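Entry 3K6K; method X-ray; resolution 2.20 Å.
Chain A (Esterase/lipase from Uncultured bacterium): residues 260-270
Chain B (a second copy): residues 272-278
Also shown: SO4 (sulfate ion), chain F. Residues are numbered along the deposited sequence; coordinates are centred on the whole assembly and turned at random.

Chain A, residues 260-270: LAERAGAAGVS
Chain B (272-278) ELKIWPD

How do the two chains meet? Helix 260-266 of chain A runs roughly parallel to the strand of chain B that includes Ile B275, at 21° and 8.5 Å between axes. CA atoms pair Gly A265 with Ile B275 (5.6 Å) and Gly A268 with Pro B277 (4.6 Å). No direct hydrogen bond crosses the contact, which buries 341 Å², both sides summed.

Why does Ile B275 fit so closely? Its CA-to-CB bond points toward chain A, with chi1 m and chi2 t; Ile B275 CD1 lies 3.2 Å from Ala A261 O and 4.1 Å from Ala A261 CB. Ile B275 CG2 rests 3.6 Å from Gly A265 CA, where an ideal CB would come within 2.4 Å of CG2 and clash. The absence of a CB at Gly A265 leaves room for Ile B275 CG2.

What does Pro B277 cover? As chain B turns its corner, the C-gamma-exo ring packs beyond the helix end; Pro B277 CG lies 3.4 Å from Gly A268 O and 3.5 Å from Ser A270 N. Gly A268 (phi/psi 84/25) forms a Schellman turn, where a CB would be jammed against the preceding carbonyl O, which calls for glycine; Val A269 N donates a hydrogen bond to Ala A264 O at 3.0 Å.

How does Ser A270 join in? With chi1 t, Ser A270 OG accepts a hydrogen bond from a water O at 2.5 Å; that water O also donates to Ile B275 O at 2.9 Å, bridging the chains.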

ATOM      1  N   LEU A 260       2.581  -5.539  -8.125  1.00 13.37           N
ATOM      2  CA  LEU A 260       3.950  -5.249  -7.764  1.00 14.80           C
ATOM      3  C   LEU A 260       4.169  -5.165  -6.249  1.00 14.47           C
ATOM      4  O   LEU A 260       5.261  -5.499  -5.733  1.00 16.08           O
ATOM      5  CB  LEU A 260       4.363  -3.922  -8.360  1.00 14.72           C
ATOM      6  CG  LEU A 260       5.797  -3.530  -8.789  1.00 17.70           C
ATOM      7  CD1 LEU A 260       6.179  -2.135  -8.225  1.00 16.00           C
ATOM      8  CD2 LEU A 260       6.928  -4.588  -8.714  1.00 13.09           C
ATOM      9  N   ALA A 261       3.191  -4.645  -5.533  1.00 13.11           N
ATOM     10  CA  ALA A 261       3.324  -4.577  -4.070  1.00 12.69           C
ATOM     11  C   ALA A 261       3.310  -6.031  -3.536  1.00 11.51           C
ATOM     12  O   ALA A 261       4.153  -6.403  -2.733  1.00 11.16           O
ATOM     13  CB  ALA A 261       2.196  -3.709  -3.444  1.00 10.65           C
ATOM     14  N   GLU A 262       2.360  -6.850  -3.998  1.00 11.39           N
ATOM     15  CA  GLU A 262       2.331  -8.232  -3.577  1.00 12.21           C
ATOM     16  C   GLU A 262       3.735  -8.867  -3.684  1.00 12.55           C
ATOM     17  O   GLU A 262       4.327  -9.341  -2.661  1.00 13.94           O
ATOM     18  CB  GLU A 262       1.328  -9.034  -4.416  1.00 12.65           C
ATOM     19  CG  GLU A 262       1.060 -10.424  -3.896  1.00 12.26           C
ATOM     20  CD  GLU A 262      -0.058 -11.035  -4.625  1.00 14.00           C
ATOM     21  OE1 GLU A 262      -1.183 -11.007  -4.145  1.00 16.78           O
ATOM     22  OE2 GLU A 262       0.156 -11.474  -5.755  1.00 18.03           O
ATOM     23  N   ARG A 263       4.296  -8.793  -4.888  1.00 10.97           N
ATOM     24  CA  ARG A 263       5.450  -9.551  -5.243  1.00 10.65           C
ATOM     25  C   ARG A 263       6.707  -8.875  -4.724  1.00 10.67           C
ATOM     26  O   ARG A 263       7.683  -9.522  -4.260  1.00  8.91           O
ATOM     27  CB  ARG A 263       5.523  -9.785  -6.768  1.00 11.29           C
ATOM     28  CG  ARG A 263       4.207 -10.405  -7.386  1.00 12.10           C
ATOM     29  CD  ARG A 263       3.755 -11.719  -6.652  1.00 16.48           C
ATOM     30  NE  ARG A 263       2.523 -12.267  -7.251  1.00 22.66           N
ATOM     31  CZ  ARG A 263       2.476 -12.974  -8.387  1.00 22.74           C
ATOM     32  NH1 ARG A 263       3.604 -13.253  -9.038  1.00 22.16           N
ATOM     33  NH2 ARG A 263       1.306 -13.400  -8.880  1.00 20.32           N
ATOM     34  N   ALA A 264       6.726  -7.571  -4.771  1.00 11.54           N
ATOM     35  CA  ALA A 264       7.921  -6.947  -4.217  1.00 13.08           C
ATOM     36  C   ALA A 264       7.974  -7.245  -2.667  1.00 13.69           C
ATOM     37  O   ALA A 264       9.036  -7.589  -2.119  1.00 15.44           O
ATOM     38  CB  ALA A 264       7.979  -5.534  -4.557  1.00 11.01           C
ATOM     39  N   GLY A 265       6.832  -7.201  -1.989  1.00 14.84           N
ATOM     40  CA  GLY A 265       6.822  -7.368  -0.532  1.00 15.11           C
ATOM     41  C   GLY A 265       7.260  -8.776  -0.195  1.00 16.16           C
ATOM     42  O   GLY A 265       8.038  -8.956   0.717  1.00 16.68           O
ATOM     43  N   ALA A 266       6.821  -9.749  -0.997  1.00 15.98           N
ATOM     44  CA  ALA A 266       7.100 -11.172  -0.748  1.00 16.49           C
ATOM     45  C   ALA A 266       8.546 -11.503  -1.057  1.00 16.40           C
ATOM     46  O   ALA A 266       9.070 -12.512  -0.557  1.00 17.44           O
ATOM     47  CB  ALA A 266       6.163 -12.086  -1.603  1.00 15.35           C
ATOM     48  N   ALA A 267       9.163 -10.686  -1.909  1.00 15.08           N
ATOM     49  CA  ALA A 267      10.592 -10.770  -2.206  1.00 14.49           C
ATOM     50  C   ALA A 267      11.407 -10.055  -1.135  1.00 14.52           C
ATOM     51  O   ALA A 267      12.631  -9.979  -1.213  1.00 13.61           O
ATOM     52  CB  ALA A 267      10.888 -10.186  -3.569  1.00 14.68           C
ATOM     53  N   GLY A 268      10.727  -9.508  -0.133  1.00 14.91           N
ATOM     54  CA  GLY A 268      11.433  -8.847   0.984  1.00 15.17           C
ATOM     55  C   GLY A 268      11.827  -7.413   0.712  1.00 14.70           C
ATOM     56  O   GLY A 268      12.740  -6.942   1.296  1.00 14.95           O
ATOM     57  N   VAL A 269      11.117  -6.730  -0.185  1.00 15.54           N
ATOM     58  CA  VAL A 269      11.339  -5.302  -0.467  1.00 14.40           C
ATOM     59  C   VAL A 269      10.384  -4.513   0.435  1.00 14.31           C
ATOM     60  O   VAL A 269       9.267  -4.951   0.628  1.00 13.80           O
ATOM     61  CB  VAL A 269      11.041  -5.005  -1.996  1.00 14.30           C
ATOM     62  CG1 VAL A 269      11.142  -3.553  -2.313  1.00 14.11           C
ATOM     63  CG2 VAL A 269      11.993  -5.709  -2.872  1.00 10.72           C
ATOM     64  N   SER A 270      10.814  -3.387   1.004  1.00 15.02           N
ATOM     65  CA  SER A 270       9.871  -2.480   1.732  1.00 15.53           C
ATOM     66  C   SER A 270       8.928  -1.876   0.703  1.00 16.73           C
ATOM     67  O   SER A 270       9.389  -1.444  -0.350  1.00 16.79           O
ATOM     68  CB  SER A 270      10.606  -1.361   2.420  1.00 15.60           C
ATOM     69  OG  SER A 270       9.699  -0.503   3.070  1.00 15.03           O
TER
ATOM     70  N   GLU B 272      -3.945   3.144   2.397  1.00 13.01           N
ATOM     71  CA  GLU B 272      -2.503   3.073   2.594  1.00 12.52           C
ATOM     72  C   GLU B 272      -2.122   1.688   3.109  1.00 12.66           C
ATOM     73  O   GLU B 272      -2.696   1.262   4.130  1.00 11.83           O
ATOM     74  CB  GLU B 272      -2.101   4.120   3.605  1.00 13.89           C
ATOM     75  CG  GLU B 272      -1.957   5.525   2.972  1.00 17.68           C
ATOM     76  CD  GLU B 272      -2.116   6.684   3.980  1.00 22.73           C
ATOM     77  OE1 GLU B 272      -3.297   7.043   4.299  1.00 19.34           O
ATOM     78  OE2 GLU B 272      -1.041   7.203   4.419  1.00 26.05           O
ATOM     79  N   LEU B 273      -1.234   0.983   2.367  1.00 11.57           N
ATOM     80  CA  LEU B 273      -0.753  -0.364   2.661  1.00 11.37           C
ATOM     81  C   LEU B 273       0.762  -0.233   2.849  1.00 11.22           C
ATOM     82  O   LEU B 273       1.448   0.481   2.100  1.00  8.18           O
ATOM     83  CB  LEU B 273      -0.858  -1.281   1.452  1.00 11.84           C
ATOM     84  CG  LEU B 273      -1.159  -2.797   1.386  1.00 13.90           C
ATOM     85  CD1 LEU B 273      -0.668  -3.489  -0.005  1.00  8.02           C
ATOM     86  CD2 LEU B 273      -0.892  -3.683   2.646  1.00  8.95           C
ATOM     87  N   LYS B 274       1.299  -0.971   3.811  1.00  9.35           N
ATOM     88  CA  LYS B 274       2.722  -1.002   3.948  1.00  8.65           C
ATOM     89  C   LYS B 274       3.101  -2.432   4.305  1.00  8.93           C
ATOM     90  O   LYS B 274       2.567  -2.989   5.252  1.00 10.25           O
ATOM     91  CB  LYS B 274       3.188   0.045   4.958  1.00  9.14           C
ATOM     92  CG  LYS B 274       4.626  -0.114   5.361  1.00  7.77           C
ATOM     93  CD  LYS B 274       5.171   1.119   6.013  1.00  8.79           C
ATOM     94  CE  LYS B 274       6.760   1.088   5.944  1.00  8.10           C
ATOM     95  NZ  LYS B 274       7.174   2.085   6.891  1.00  8.78           N
ATOM     96  N   ILE B 275       3.945  -3.023   3.460  1.00  8.77           N
ATOM     97  CA  ILE B 275       4.510  -4.346   3.608  1.00 10.20           C
ATOM     98  C   ILE B 275       5.947  -4.332   4.198  1.00 10.83           C
ATOM     99  O   ILE B 275       6.857  -3.738   3.627  1.00  7.30           O
ATOM    100  CB  ILE B 275       4.548  -4.986   2.262  1.00 11.45           C
ATOM    101  CG1 ILE B 275       3.195  -4.726   1.563  1.00 11.28           C
ATOM    102  CG2 ILE B 275       4.964  -6.487   2.371  1.00  9.87           C
ATOM    103  CD1 ILE B 275       3.168  -5.365   0.150  1.00 12.88           C
ATOM    104  N   TRP B 276       6.128  -5.017   5.344  1.00 11.36           N
ATOM    105  CA  TRP B 276       7.392  -4.978   6.107  1.00 11.93           C
ATOM    106  C   TRP B 276       8.339  -6.162   5.904  1.00 12.00           C
ATOM    107  O   TRP B 276       7.971  -7.297   6.223  1.00 12.71           O
ATOM    108  CB  TRP B 276       7.036  -4.893   7.560  1.00 12.06           C
ATOM    109  CG  TRP B 276       6.233  -3.659   7.885  1.00 12.95           C
ATOM    110  CD1 TRP B 276       4.891  -3.424   7.595  1.00 11.22           C
ATOM    111  CD2 TRP B 276       6.714  -2.497   8.556  1.00  9.73           C
ATOM    112  NE1 TRP B 276       4.528  -2.189   8.088  1.00  9.97           N
ATOM    113  CE2 TRP B 276       5.627  -1.596   8.668  1.00 11.13           C
ATOM    114  CE3 TRP B 276       7.963  -2.134   9.099  1.00 10.87           C
ATOM    115  CZ2 TRP B 276       5.757  -0.346   9.285  1.00  9.24           C
ATOM    116  CZ3 TRP B 276       8.094  -0.907   9.704  1.00  9.97           C
ATOM    117  CH2 TRP B 276       6.999  -0.019   9.796  1.00  9.62           C
ATOM    118  N   PRO B 277       9.563  -5.919   5.384  1.00 12.39           N
ATOM    119  CA  PRO B 277      10.456  -7.059   5.127  1.00 12.84           C
ATOM    120  C   PRO B 277      10.718  -7.942   6.336  1.00 12.95           C
ATOM    121  O   PRO B 277      10.938  -7.453   7.455  1.00 12.92           O
ATOM    122  CB  PRO B 277      11.748  -6.403   4.642  1.00 11.82           C
ATOM    123  CG  PRO B 277      11.248  -5.266   3.872  1.00 13.36           C
ATOM    124  CD  PRO B 277      10.039  -4.734   4.649  1.00 13.55           C
ATOM    125  N   ASP B 278      10.651  -9.241   6.078  1.00 13.23           N
ATOM    126  CA  ASP B 278      11.039 -10.312   7.040  1.00 14.63           C
ATOM    127  C   ASP B 278      10.128 -10.378   8.255  1.00 13.75           C
ATOM    128  O   ASP B 278      10.485 -11.018   9.270  1.00 15.19           O
ATOM    129  CB  ASP B 278      12.536 -10.203   7.450  1.00 14.04           C
ATOM    130  CG  ASP B 278      13.505 -10.342   6.238  1.00 17.07           C
ATOM    131  OD1 ASP B 278      13.272 -11.128   5.315  1.00 16.78           O
ATOM    132  OD2 ASP B 278      14.554  -9.688   6.223  1.00 24.20           O
TER
HETATM  133  S   SO4 F 324       1.107 -15.168 -11.762  1.00 57.16           S
HETATM  134  O1  SO4 F 324      -0.236 -14.582 -11.811  1.00 52.10           O
HETATM  135  O2  SO4 F 324       1.059 -16.320 -10.833  1.00 54.78           O
HETATM  136  O3  SO4 F 324       1.576 -15.493 -13.119  1.00 55.56           O
HETATM  137  O4  SO4 F 324       2.109 -14.243 -11.254  1.00 54.59           O
HETATM  138  O   HOH W   1       8.190  -1.433   4.797  1.00 13.06           O